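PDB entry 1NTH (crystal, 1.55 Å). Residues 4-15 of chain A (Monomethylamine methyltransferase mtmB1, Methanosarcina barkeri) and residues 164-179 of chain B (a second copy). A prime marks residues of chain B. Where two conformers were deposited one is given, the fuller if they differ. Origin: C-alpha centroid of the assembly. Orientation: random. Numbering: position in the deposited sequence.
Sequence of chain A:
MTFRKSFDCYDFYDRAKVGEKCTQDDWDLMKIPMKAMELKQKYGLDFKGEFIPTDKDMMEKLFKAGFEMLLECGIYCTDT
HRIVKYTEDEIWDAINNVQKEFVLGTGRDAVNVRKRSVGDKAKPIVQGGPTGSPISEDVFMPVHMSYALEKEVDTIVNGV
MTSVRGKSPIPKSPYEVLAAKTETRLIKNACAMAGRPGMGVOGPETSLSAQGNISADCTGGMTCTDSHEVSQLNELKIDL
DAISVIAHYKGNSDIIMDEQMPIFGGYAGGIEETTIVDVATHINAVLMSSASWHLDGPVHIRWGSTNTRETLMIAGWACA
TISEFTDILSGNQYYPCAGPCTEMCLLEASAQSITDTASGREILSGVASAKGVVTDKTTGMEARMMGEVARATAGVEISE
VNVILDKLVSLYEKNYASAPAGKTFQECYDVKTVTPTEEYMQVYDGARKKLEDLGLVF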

# COMPACT_ATOMS: atom_id res chain seq x y z
N ARG A 4 -30.66 6.91 -23.68
CA ARG A 4 -31.19 6.44 -22.40
C ARG A 4 -30.08 6.49 -21.35
O ARG A 4 -30.27 7.01 -20.26
CB ARG A 4 -31.74 5.01 -22.52
CG ARG A 4 -32.49 4.57 -21.27
CD ARG A 4 -33.27 3.27 -21.46
NE ARG A 4 -32.41 2.08 -21.43
CZ ARG A 4 -32.63 1.04 -20.65
NH1 ARG A 4 -33.67 1.03 -19.82
NH2 ARG A 4 -31.81 -0.01 -20.68
N LYS A 5 -28.92 5.94 -21.70
CA LYS A 5 -27.78 5.94 -20.80
C LYS A 5 -26.51 5.83 -21.64
O LYS A 5 -26.57 5.36 -22.78
CB LYS A 5 -27.85 4.75 -19.83
CG LYS A 5 -27.76 3.38 -20.51
CD LYS A 5 -27.76 2.24 -19.49
CE LYS A 5 -26.48 2.21 -18.66
NZ LYS A 5 -25.27 1.94 -19.50
N SER A 6 -25.38 6.27 -21.10
CA SER A 6 -24.14 6.16 -21.84
C SER A 6 -23.95 4.68 -22.13
O SER A 6 -24.08 3.84 -21.25
CB SER A 6 -22.96 6.70 -21.02
OG SER A 6 -23.07 8.11 -20.85
N PHE A 7 -23.64 4.37 -23.38
CA PHE A 7 -23.47 2.99 -23.80
C PHE A 7 -22.25 2.30 -23.19
O PHE A 7 -21.19 2.90 -23.07
CB PHE A 7 -23.37 2.93 -25.33
CG PHE A 7 -23.44 1.54 -25.89
CD1 PHE A 7 -24.66 0.98 -26.23
CD2 PHE A 7 -22.29 0.78 -26.03
CE1 PHE A 7 -24.73 -0.32 -26.72
CE2 PHE A 7 -22.34 -0.52 -26.52
CZ PHE A 7 -23.57 -1.07 -26.86
N ASP A 8 -22.42 1.03 -22.81
CA ASP A 8 -21.32 0.25 -22.27
C ASP A 8 -21.45 -1.22 -22.65
O ASP A 8 -22.42 -1.62 -23.29
CB ASP A 8 -21.21 0.41 -20.74
CG ASP A 8 -22.47 0.00 -20.01
OD1 ASP A 8 -23.17 -0.92 -20.47
OD2 ASP A 8 -22.75 0.61 -18.94
N CYS A 9 -20.45 -2.02 -22.26
CA CYS A 9 -20.43 -3.44 -22.57
C CYS A 9 -21.67 -4.20 -22.12
O CYS A 9 -22.04 -5.21 -22.72
CB CYS A 9 -19.18 -4.09 -21.96
SG CYS A 9 -19.00 -3.85 -20.17
N TYR A 10 -22.32 -3.71 -21.06
CA TYR A 10 -23.52 -4.37 -20.56
C TYR A 10 -24.67 -4.16 -21.54
O TYR A 10 -25.45 -5.08 -21.79
CB TYR A 10 -23.87 -3.83 -19.17
CG TYR A 10 -22.74 -3.99 -18.20
CD1 TYR A 10 -21.90 -2.92 -17.88
CD2 TYR A 10 -22.45 -5.24 -17.64
CE1 TYR A 10 -20.81 -3.08 -17.03
CE2 TYR A 10 -21.36 -5.41 -16.79
CZ TYR A 10 -20.54 -4.33 -16.49
OH TYR A 10 -19.45 -4.51 -15.67
N ASP A 11 -24.78 -2.95 -22.08
CA ASP A 11 -25.82 -2.66 -23.06
C ASP A 11 -25.55 -3.49 -24.31
O ASP A 11 -26.47 -3.96 -24.97
CB ASP A 11 -25.82 -1.18 -23.45
CG ASP A 11 -26.15 -0.27 -22.30
OD1 ASP A 11 -27.20 -0.48 -21.65
OD2 ASP A 11 -25.36 0.66 -22.03
N PHE A 12 -24.27 -3.66 -24.63
CA PHE A 12 -23.91 -4.44 -25.81
C PHE A 12 -24.43 -5.86 -25.66
O PHE A 12 -25.06 -6.40 -26.58
CB PHE A 12 -22.40 -4.47 -26.01
CG PHE A 12 -22.00 -5.00 -27.36
CD1 PHE A 12 -21.80 -4.13 -28.42
CD2 PHE A 12 -21.90 -6.37 -27.58
CE1 PHE A 12 -21.52 -4.62 -29.70
CE2 PHE A 12 -21.61 -6.87 -28.84
CZ PHE A 12 -21.42 -5.99 -29.91
N TYR A 13 -24.15 -6.48 -24.52
CA TYR A 13 -24.60 -7.84 -24.27
C TYR A 13 -26.12 -7.92 -24.42
O TYR A 13 -26.64 -8.82 -25.10
CB TYR A 13 -24.21 -8.29 -22.86
CG TYR A 13 -24.67 -9.69 -22.53
CD1 TYR A 13 -24.01 -10.81 -23.03
CD2 TYR A 13 -25.80 -9.90 -21.74
CE1 TYR A 13 -24.46 -12.10 -22.76
CE2 TYR A 13 -26.26 -11.18 -21.46
CZ TYR A 13 -25.59 -12.28 -21.97
OH TYR A 13 -26.04 -13.55 -21.69
N ASP A 14 -26.83 -6.99 -23.79
CA ASP A 14 -28.29 -6.95 -23.86
C ASP A 14 -28.78 -6.96 -25.30
O ASP A 14 -29.63 -7.78 -25.68
CB ASP A 14 -28.83 -5.69 -23.17
CG ASP A 14 -28.68 -5.72 -21.66
OD1 ASP A 14 -28.94 -4.68 -21.03
OD2 ASP A 14 -28.31 -6.78 -21.11
N ARG A 15 -28.24 -6.05 -26.11
CA ARG A 15 -28.64 -5.94 -27.50
C ARG A 15 -28.20 -7.10 -28.37
O ARG A 15 -28.89 -7.48 -29.31
CB ARG A 15 -28.12 -4.62 -28.07
CG ARG A 15 -28.64 -3.41 -27.31
CD ARG A 15 -28.17 -2.09 -27.87
NE ARG A 15 -28.56 -1.00 -26.98
CZ ARG A 15 -28.38 0.29 -27.24
NH1 ARG A 15 -27.82 0.67 -28.38
NH2 ARG A 15 -28.75 1.20 -26.35
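Chain B 164-179: VRGKSPIPKSPYEVLA

Residues 164-179 of chain B form a loop with two turns that runs into a helix, and they lie across the start of the chain A helix that begins at Cys9. The helix beginning at Pro174′ runs roughly against helix 9-15: their N-to-C directions make an angle of 142°, and the axes come no nearer than 10.2 Å, a spacing filled largely by tyrosine side chains. Together the two stretches bury 598 Å².

Chain B enters through a type I' turn from Val164′ to Lys167′, closed by backbone hydrogen bonds in both directions between its end residues. Arg165′, with phi and psi of 56° and 36°, directs its side chain toward chain A. Its NH2 donates to Asp8 OD2 at 3.0 Å with a nearly straight angle of 165°, forming a salt bridge in which the carboxylate lies at the edge of the guanidinium, where the N-H bonds point. Tyr10 CG lies over one face of that flat group. Arg165′ NH2 also comes within 3.7 Å of Lys5 NZ, but the like charges are accommodated by acid: Lys5 NZ bridges to Asp8 OD2 at 2.9 Å and to Asp11 OD2 at 2.8 Å. A water joins Asp8 OD2 to Arg165′ NH1, while Asp8 OD1 caps the chain A helix by accepting from Asp11 N and, weakly, from Tyr10 N. Gly166′ suits the turn because its phi of 73° is easily adopted without a side chain.

Lys167′ reaches toward Asp14 with an extended outer chain. Its NZ lies 3.8 Å from Asp14 OD1, a long salt bridge, and a water makes weak hydrogen bonds to both side chains. The chain then passes Ser168′ and Pro169′, which do not touch chain A, to a type II turn from Ile170′ to Ser173′. The CG2 methyl of Ile170′ rests 3.6 Å from Tyr13 OH, and a water links that hydroxyl to Pro171′ O. At the third position of the turn, Lys172′ has a positive phi of 69°.

Ser173′ serves both chains. Its OG accepts weak capping bonds from the backbone N of Tyr175′ and Glu176′, while its CB sits over one face of the Tyr13 ring, 3.4 Å from Tyr13 CZ, in a CH-pi contact. Pro174′ opens the helix, where a proline's lack of an amide proton costs no helical hydrogen bond. Its compact ring packs against both tyrosines, with CB 3.8 Å from Tyr10 CE2 and CD 3.7 Å from Tyr13 CD1.

Tyr175′ begins sideways, but its end comes nearer to chain A. Its ring meets that of Tyr10 obliquely, with centroids 5.2 Å apart and planes at 45°. The polar tip finds the Asp14 carboxylate: Tyr175′ OH lies 2.9 Å from Asp14 OD1 and 3.0 Å from Asp14 OD2, and makes a weak hydrogen bond to the carboxylate. One turn beyond Pro174′, Leu178′ points toward chain A and places its CB 3.5 Å from Tyr10 OH.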

# COMPACT_ATOMS: atom_id res chain seq x y z
N VAL B 164 -27.84 -7.75 -10.73
CA VAL B 164 -26.87 -6.69 -10.52
C VAL B 164 -27.27 -5.64 -11.55
O VAL B 164 -27.38 -5.93 -12.75
CB VAL B 164 -25.41 -7.18 -10.72
CG1 VAL B 164 -25.19 -7.68 -12.14
CG2 VAL B 164 -24.45 -6.07 -10.37
N ARG B 165 -27.52 -4.42 -11.08
CA ARG B 165 -27.99 -3.34 -11.95
C ARG B 165 -29.27 -3.79 -12.66
O ARG B 165 -29.51 -3.48 -13.82
CB ARG B 165 -26.90 -2.93 -12.95
CG ARG B 165 -26.00 -1.82 -12.39
CD ARG B 165 -24.76 -1.55 -13.22
NE ARG B 165 -25.06 -1.12 -14.59
CZ ARG B 165 -24.12 -0.73 -15.45
NH1 ARG B 165 -22.85 -0.72 -15.09
NH2 ARG B 165 -24.46 -0.38 -16.69
N GLY B 166 -30.08 -4.55 -11.92
CA GLY B 166 -31.35 -5.04 -12.44
C GLY B 166 -31.31 -6.14 -13.48
O GLY B 166 -32.34 -6.46 -14.08
N LYS B 167 -30.15 -6.74 -13.68
CA LYS B 167 -30.00 -7.80 -14.67
C LYS B 167 -29.45 -9.09 -14.06
O LYS B 167 -28.64 -9.05 -13.13
CB LYS B 167 -29.05 -7.34 -15.78
CG LYS B 167 -29.55 -6.13 -16.57
CD LYS B 167 -30.69 -6.50 -17.50
CE LYS B 167 -31.13 -5.30 -18.32
NZ LYS B 167 -32.20 -5.66 -19.29
N SER B 168 -29.88 -10.23 -14.59
CA SER B 168 -29.40 -11.52 -14.09
C SER B 168 -27.93 -11.69 -14.47
O SER B 168 -27.54 -11.39 -15.60
CB SER B 168 -30.22 -12.66 -14.69
OG SER B 168 -31.58 -12.55 -14.31
N PRO B 169 -27.11 -12.19 -13.54
CA PRO B 169 -25.67 -12.41 -13.77
C PRO B 169 -25.43 -13.69 -14.57
O PRO B 169 -24.76 -14.61 -14.10
CB PRO B 169 -25.11 -12.49 -12.36
CG PRO B 169 -26.21 -13.19 -11.63
CD PRO B 169 -27.46 -12.49 -12.14
N ILE B 170 -25.98 -13.73 -15.78
CA ILE B 170 -25.85 -14.89 -16.66
C ILE B 170 -24.39 -15.31 -16.84
O ILE B 170 -23.54 -14.48 -17.15
CB ILE B 170 -26.47 -14.59 -18.05
CG1 ILE B 170 -27.94 -14.22 -17.90
CG2 ILE B 170 -26.31 -15.81 -18.96
CD1 ILE B 170 -28.80 -15.31 -17.30
N PRO B 171 -24.09 -16.61 -16.66
CA PRO B 171 -22.72 -17.09 -16.81
C PRO B 171 -22.13 -16.71 -18.17
O PRO B 171 -22.80 -16.82 -19.20
CB PRO B 171 -22.87 -18.60 -16.64
CG PRO B 171 -23.99 -18.70 -15.66
CD PRO B 171 -24.98 -17.69 -16.19
N LYS B 172 -20.88 -16.27 -18.15
CA LYS B 172 -20.14 -15.85 -19.34
C LYS B 172 -20.64 -14.56 -19.98
O LYS B 172 -20.33 -14.27 -21.14
CB LYS B 172 -20.08 -17.00 -20.36
CG LYS B 172 -19.26 -18.17 -19.83
CD LYS B 172 -19.03 -19.25 -20.87
CE LYS B 172 -18.23 -20.40 -20.26
NZ LYS B 172 -17.96 -21.49 -21.24
N SER B 173 -21.41 -13.78 -19.23
CA SER B 173 -21.90 -12.49 -19.69
C SER B 173 -21.12 -11.47 -18.86
O SER B 173 -20.55 -11.83 -17.82
CB SER B 173 -23.39 -12.32 -19.41
OG SER B 173 -23.62 -12.04 -18.04
N PRO B 174 -21.07 -10.21 -19.30
CA PRO B 174 -20.34 -9.21 -18.52
C PRO B 174 -20.98 -9.00 -17.15
O PRO B 174 -20.32 -8.57 -16.20
CB PRO B 174 -20.39 -7.96 -19.40
CG PRO B 174 -21.67 -8.16 -20.20
CD PRO B 174 -21.58 -9.62 -20.55
N TYR B 175 -22.27 -9.31 -17.04
CA TYR B 175 -22.97 -9.16 -15.77
C TYR B 175 -22.43 -10.13 -14.72
O TYR B 175 -22.47 -9.84 -13.53
CB TYR B 175 -24.47 -9.39 -15.94
CG TYR B 175 -25.16 -8.30 -16.72
CD1 TYR B 175 -25.59 -8.51 -18.03
CD2 TYR B 175 -25.39 -7.04 -16.15
CE1 TYR B 175 -26.23 -7.50 -18.75
CE2 TYR B 175 -26.03 -6.03 -16.86
CZ TYR B 175 -26.45 -6.27 -18.15
OH TYR B 175 -27.10 -5.28 -18.85
N GLU B 176 -21.92 -11.28 -15.16
CA GLU B 176 -21.36 -12.25 -14.23
C GLU B 176 -20.09 -11.67 -13.63
O GLU B 176 -19.83 -11.81 -12.43
CB GLU B 176 -21.04 -13.58 -14.93
CG GLU B 176 -20.40 -14.58 -13.98
CD GLU B 176 -19.96 -15.86 -14.65
OE1 GLU B 176 -19.43 -15.80 -15.78
OE2 GLU B 176 -20.12 -16.94 -14.04
N VAL B 177 -19.28 -11.02 -14.47
CA VAL B 177 -18.04 -10.40 -14.01
C VAL B 177 -18.38 -9.28 -13.03
O VAL B 177 -17.79 -9.18 -11.96
CB VAL B 177 -17.22 -9.83 -15.19
CG1 VAL B 177 -16.11 -8.90 -14.68
CG2 VAL B 177 -16.60 -10.97 -15.99
N LEU B 178 -19.34 -8.44 -13.41
CA LEU B 178 -19.76 -7.34 -12.56
C LEU B 178 -20.23 -7.86 -11.20
O LEU B 178 -19.85 -7.32 -10.15
CB LEU B 178 -20.89 -6.54 -13.23
CG LEU B 178 -21.47 -5.37 -12.42
CD1 LEU B 178 -20.37 -4.36 -12.12
CD2 LEU B 178 -22.60 -4.71 -13.21
N ALA B 179 -21.04 -8.92 -11.21
CA ALA B 179 -21.54 -9.49 -9.96
C ALA B 179 -20.42 -10.09 -9.11
O ALA B 179 -20.43 -9.95 -7.89
CB ALA B 179 -22.60 -10.56 -10.26
O HOH W 1 -26.16 -0.90 -19.16
O HOH W 2 -20.57 0.40 -16.82
O HOH W 3 -23.81 -15.45 -21.73
O HOH W 4 -31.29 -8.29 -21.09